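Long-range contact in exodeoxyribonuclease (Neisseria meningitidis, PDB 2JC5), which probably cleaves the phosphodiester backbone of DNA at apurinic or apyrimidinic sites during DNA repair, a reaction dependent on magnesium or manganese ions: residues Asn151-Asn156 with Trp218-Gln223. Sequence-based numbering, arbitrary orientation.
Sequences NIAHQN and WRIDYQ. With BCN (bicine), chain C.
Tyr-222 reaches the backbone carbonyl of Ile-152 with its hydroxyl and is linked to His-154 N through a water. From CB, which points at the loop, the side chain runs with CG anti to the carbonyl carbon (chi1 -62°), and CE1 and CZ arrive beside Ile-152 O, which lies in the ring plane at its edge. The terminal OH gives its proton to that oxygen, OH to O 2.7 Å, approaching at a C=O...donor angle of 139° and well out of the carbonyl plane. The same OH accepts from the water, 2.7 Å from the water oxygen, which also donates to Arg-219 O and takes the His-154 N-H. Two backbone polar groups and one hydroxyl are thus satisfied around a single water, which should hold the hydroxyl in its orientation. The Tyr-222 ring also meets Trp-150 edge-to-face.

Nearer the pocket, the branch methyl CG2 of Ile-220 lies against the Ile-152 peptide, 3.8 Å from Ile-152 C. Ala-153 CB sits obliquely to the indole of Trp-218, 4.0 Å from CE3, while bicine C5 and C6 lie over one face of that indole, offset toward the rim of the six-membered ring, with C6 3.8 Å from CZ2. A weak bond from Asn-151 N to Ile-220 O, 3.4 Å long, links Asn-151 to the break in strand 217-225. Arg-219 turns its guanidinium to salt bridges with Asp-158 and Asp-190.

The loop after strand 143-147 is thereby seated on strand 217-225 at the bicine pocket, beside Asp-221, whose OD2 bonds His-247. This pairing of aspartate and histidine, with Asn-151 predicted as transition-state stabiliser, is characteristic of the active site of the DNase I-like AP endonuclease fold.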
loop_
_atom_site.group_PDB
_atom_site.type_symbol
_atom_site.label_atom_id
_atom_site.label_comp_id
_atom_site.label_asym_id
_atom_site.label_seq_id
_atom_site.Cartn_x
_atom_site.Cartn_y
_atom_site.Cartn_z
ATOM N N ASN A 151 1.485 -1.581 -7.595
ATOM C CA ASN A 151 2.286 -1.494 -8.827
ATOM C C ASN A 151 1.484 -1.816 -10.087
ATOM O O ASN A 151 2.047 -2.166 -11.127
ATOM C CB ASN A 151 3.559 -2.357 -8.704
ATOM C CG ASN A 151 4.754 -1.592 -8.170
ATOM O OD1 ASN A 151 5.493 -2.084 -7.303
ATOM N ND2 ASN A 151 4.962 -0.409 -8.683
ATOM N N ILE A 152 0.169 -1.591 -10.022
ATOM C CA ILE A 152 -0.712 -1.792 -11.184
ATOM C C ILE A 152 -1.751 -0.669 -11.181
ATOM O O ILE A 152 -2.372 -0.429 -10.153
ATOM C CB ILE A 152 -1.451 -3.132 -11.136
ATOM C CG1 ILE A 152 -0.470 -4.309 -11.116
ATOM C CG2 ILE A 152 -2.391 -3.259 -12.330
ATOM C CD1 ILE A 152 -1.136 -5.617 -10.702
ATOM N N ALA A 153 -1.898 0.016 -12.313
ATOM C CA ALA A 153 -3.004 0.942 -12.571
ATOM C C ALA A 153 -4.095 0.152 -13.295
ATOM O O ALA A 153 -3.812 -0.580 -14.243
ATOM C CB ALA A 153 -2.538 2.135 -13.414
ATOM N N HIS A 154 -5.345 0.338 -12.878
ATOM C CA HIS A 154 -6.415 -0.543 -13.341
ATOM C C HIS A 154 -7.008 -0.144 -14.699
ATOM O O HIS A 154 -7.067 -0.970 -15.611
ATOM C CB HIS A 154 -7.491 -0.605 -12.256
ATOM C CG HIS A 154 -8.613 -1.549 -12.539
ATOM N ND1 HIS A 154 -9.838 -1.425 -11.917
ATOM C CD2 HIS A 154 -8.732 -2.571 -13.417
ATOM C CE1 HIS A 154 -10.649 -2.371 -12.372
ATOM N NE2 HIS A 154 -10.005 -3.076 -13.286
ATOM N N GLN A 155 -7.421 1.112 -14.829
ATOM C CA GLN A 155 -8.177 1.612 -15.979
ATOM C C GLN A 155 -7.501 2.846 -16.551
ATOM O O GLN A 155 -6.593 3.383 -15.934
ATOM C CB GLN A 155 -9.590 2.001 -15.535
ATOM C CG GLN A 155 -10.378 0.887 -14.874
ATOM C CD GLN A 155 -11.825 1.273 -14.658
ATOM O OE1 GLN A 155 -12.163 1.959 -13.693
ATOM N NE2 GLN A 155 -12.685 0.852 -15.569
ATOM N N ASN A 156 -7.977 3.326 -17.699
ATOM C CA ASN A 156 -7.369 4.496 -18.334
ATOM C C ASN A 156 -7.340 5.707 -17.406
ATOM O O ASN A 156 -6.367 6.468 -17.389
ATOM C CB ASN A 156 -8.106 4.867 -19.623
ATOM C CG ASN A 156 -7.945 3.844 -20.714
ATOM O OD1 ASN A 156 -7.106 2.965 -20.639
ATOM N ND2 ASN A 156 -8.750 3.981 -21.760
ATOM N N TRP A 218 0.386 8.078 -11.852
ATOM C CA TRP A 218 -0.279 6.801 -11.881
ATOM C C TRP A 218 -0.917 6.567 -10.526
ATOM O O TRP A 218 -0.313 6.890 -9.501
ATOM C CB TRP A 218 0.715 5.651 -12.074
ATOM C CG TRP A 218 1.569 5.638 -13.300
ATOM C CD1 TRP A 218 2.386 6.633 -13.774
ATOM C CD2 TRP A 218 1.786 4.504 -14.146
ATOM N NE1 TRP A 218 3.046 6.198 -14.899
ATOM C CE2 TRP A 218 2.709 4.893 -15.140
ATOM C CE3 TRP A 218 1.267 3.198 -14.172
ATOM C CZ2 TRP A 218 3.124 4.026 -16.145
ATOM C CZ3 TRP A 218 1.699 2.336 -15.151
ATOM C CH2 TRP A 218 2.606 2.753 -16.136
ATOM N N ARG A 219 -2.101 5.959 -10.507
ATOM C CA ARG A 219 -2.697 5.503 -9.257
ATOM C C ARG A 219 -2.353 4.019 -9.088
ATOM O O ARG A 219 -2.998 3.131 -9.667
ATOM C CB ARG A 219 -4.210 5.708 -9.245
ATOM C CG ARG A 219 -4.814 5.398 -7.881
ATOM C CD ARG A 219 -6.261 5.745 -7.848
ATOM N NE ARG A 219 -7.056 4.822 -8.637
ATOM C CZ ARG A 219 -7.695 3.766 -8.148
ATOM N NH1 ARG A 219 -7.642 3.479 -6.840
ATOM N NH2 ARG A 219 -8.397 3.003 -8.976
ATOM N N ILE A 220 -1.285 3.760 -8.340
ATOM C CA ILE A 220 -0.813 2.397 -8.096
ATOM C C ILE A 220 -0.874 1.990 -6.618
ATOM O O ILE A 220 -0.570 0.842 -6.295
ATOM C CB ILE A 220 0.591 2.160 -8.692
ATOM C CG1 ILE A 220 1.603 3.162 -8.128
ATOM C CG2 ILE A 220 0.529 2.208 -10.222
ATOM C CD1 ILE A 220 3.065 2.872 -8.537
ATOM N N ASP A 221 -1.266 2.921 -5.745
ATOM C CA ASP A 221 -1.453 2.662 -4.322
ATOM C C ASP A 221 -2.940 2.563 -4.065
ATOM O O ASP A 221 -3.723 3.332 -4.635
ATOM C CB ASP A 221 -0.831 3.783 -3.506
ATOM C CG ASP A 221 0.671 3.892 -3.734
ATOM O OD1 ASP A 221 1.437 3.171 -3.042
ATOM O OD2 ASP A 221 1.105 4.690 -4.600
ATOM N N TYR A 222 -3.322 1.605 -3.236
ATOM C CA TYR A 222 -4.730 1.294 -2.987
ATOM C C TYR A 222 -4.987 1.017 -1.524
ATOM O O TYR A 222 -4.096 0.591 -0.791
ATOM C CB TYR A 222 -5.166 0.010 -3.702
ATOM C CG TYR A 222 -5.090 -0.030 -5.191
ATOM C CD1 TYR A 222 -3.875 -0.213 -5.842
ATOM C CD2 TYR A 222 -6.234 0.064 -5.968
ATOM C CE1 TYR A 222 -3.810 -0.258 -7.207
ATOM C CE2 TYR A 222 -6.167 0.000 -7.337
ATOM C CZ TYR A 222 -4.951 -0.175 -7.955
ATOM O OH TYR A 222 -4.904 -0.264 -9.332
ATOM N N GLN A 223 -6.244 1.178 -1.135
ATOM C CA GLN A 223 -6.813 0.479 0.022
ATOM C C GLN A 223 -7.914 -0.420 -0.512
ATOM O O GLN A 223 -8.925 0.068 -0.996
ATOM C CB GLN A 223 -7.323 1.483 1.064
ATOM C CG GLN A 223 -6.186 2.303 1.677
ATOM C CD GLN A 223 -6.521 3.042 2.984
ATOM O OE1 GLN A 223 -7.460 2.712 3.713
ATOM N NE2 GLN A 223 -5.714 4.038 3.287
HETATM N N1 BCN C . 5.957 0.970 -12.277
HETATM C C1 BCN C . 5.298 -0.325 -11.988
HETATM C C2 BCN C . 6.204 -1.510 -12.217
HETATM O O21 BCN C . 5.771 -2.654 -11.897
HETATM O O22 BCN C . 7.331 -1.316 -12.703
HETATM C C3 BCN C . 6.234 1.763 -11.071
HETATM C C4 BCN C . 7.614 1.410 -10.552
HETATM O O4 BCN C . 8.639 1.522 -11.570
HETATM C C5 BCN C . 5.157 1.771 -13.270
HETATM C C6 BCN C . 6.069 2.654 -14.112
HETATM O O6 BCN C . 7.282 1.987 -14.466
HETATM O O HOH W 1 -5.514 2.133 -10.463
HETATM O O HOH W 2 -10.257 2.605 -11.672
#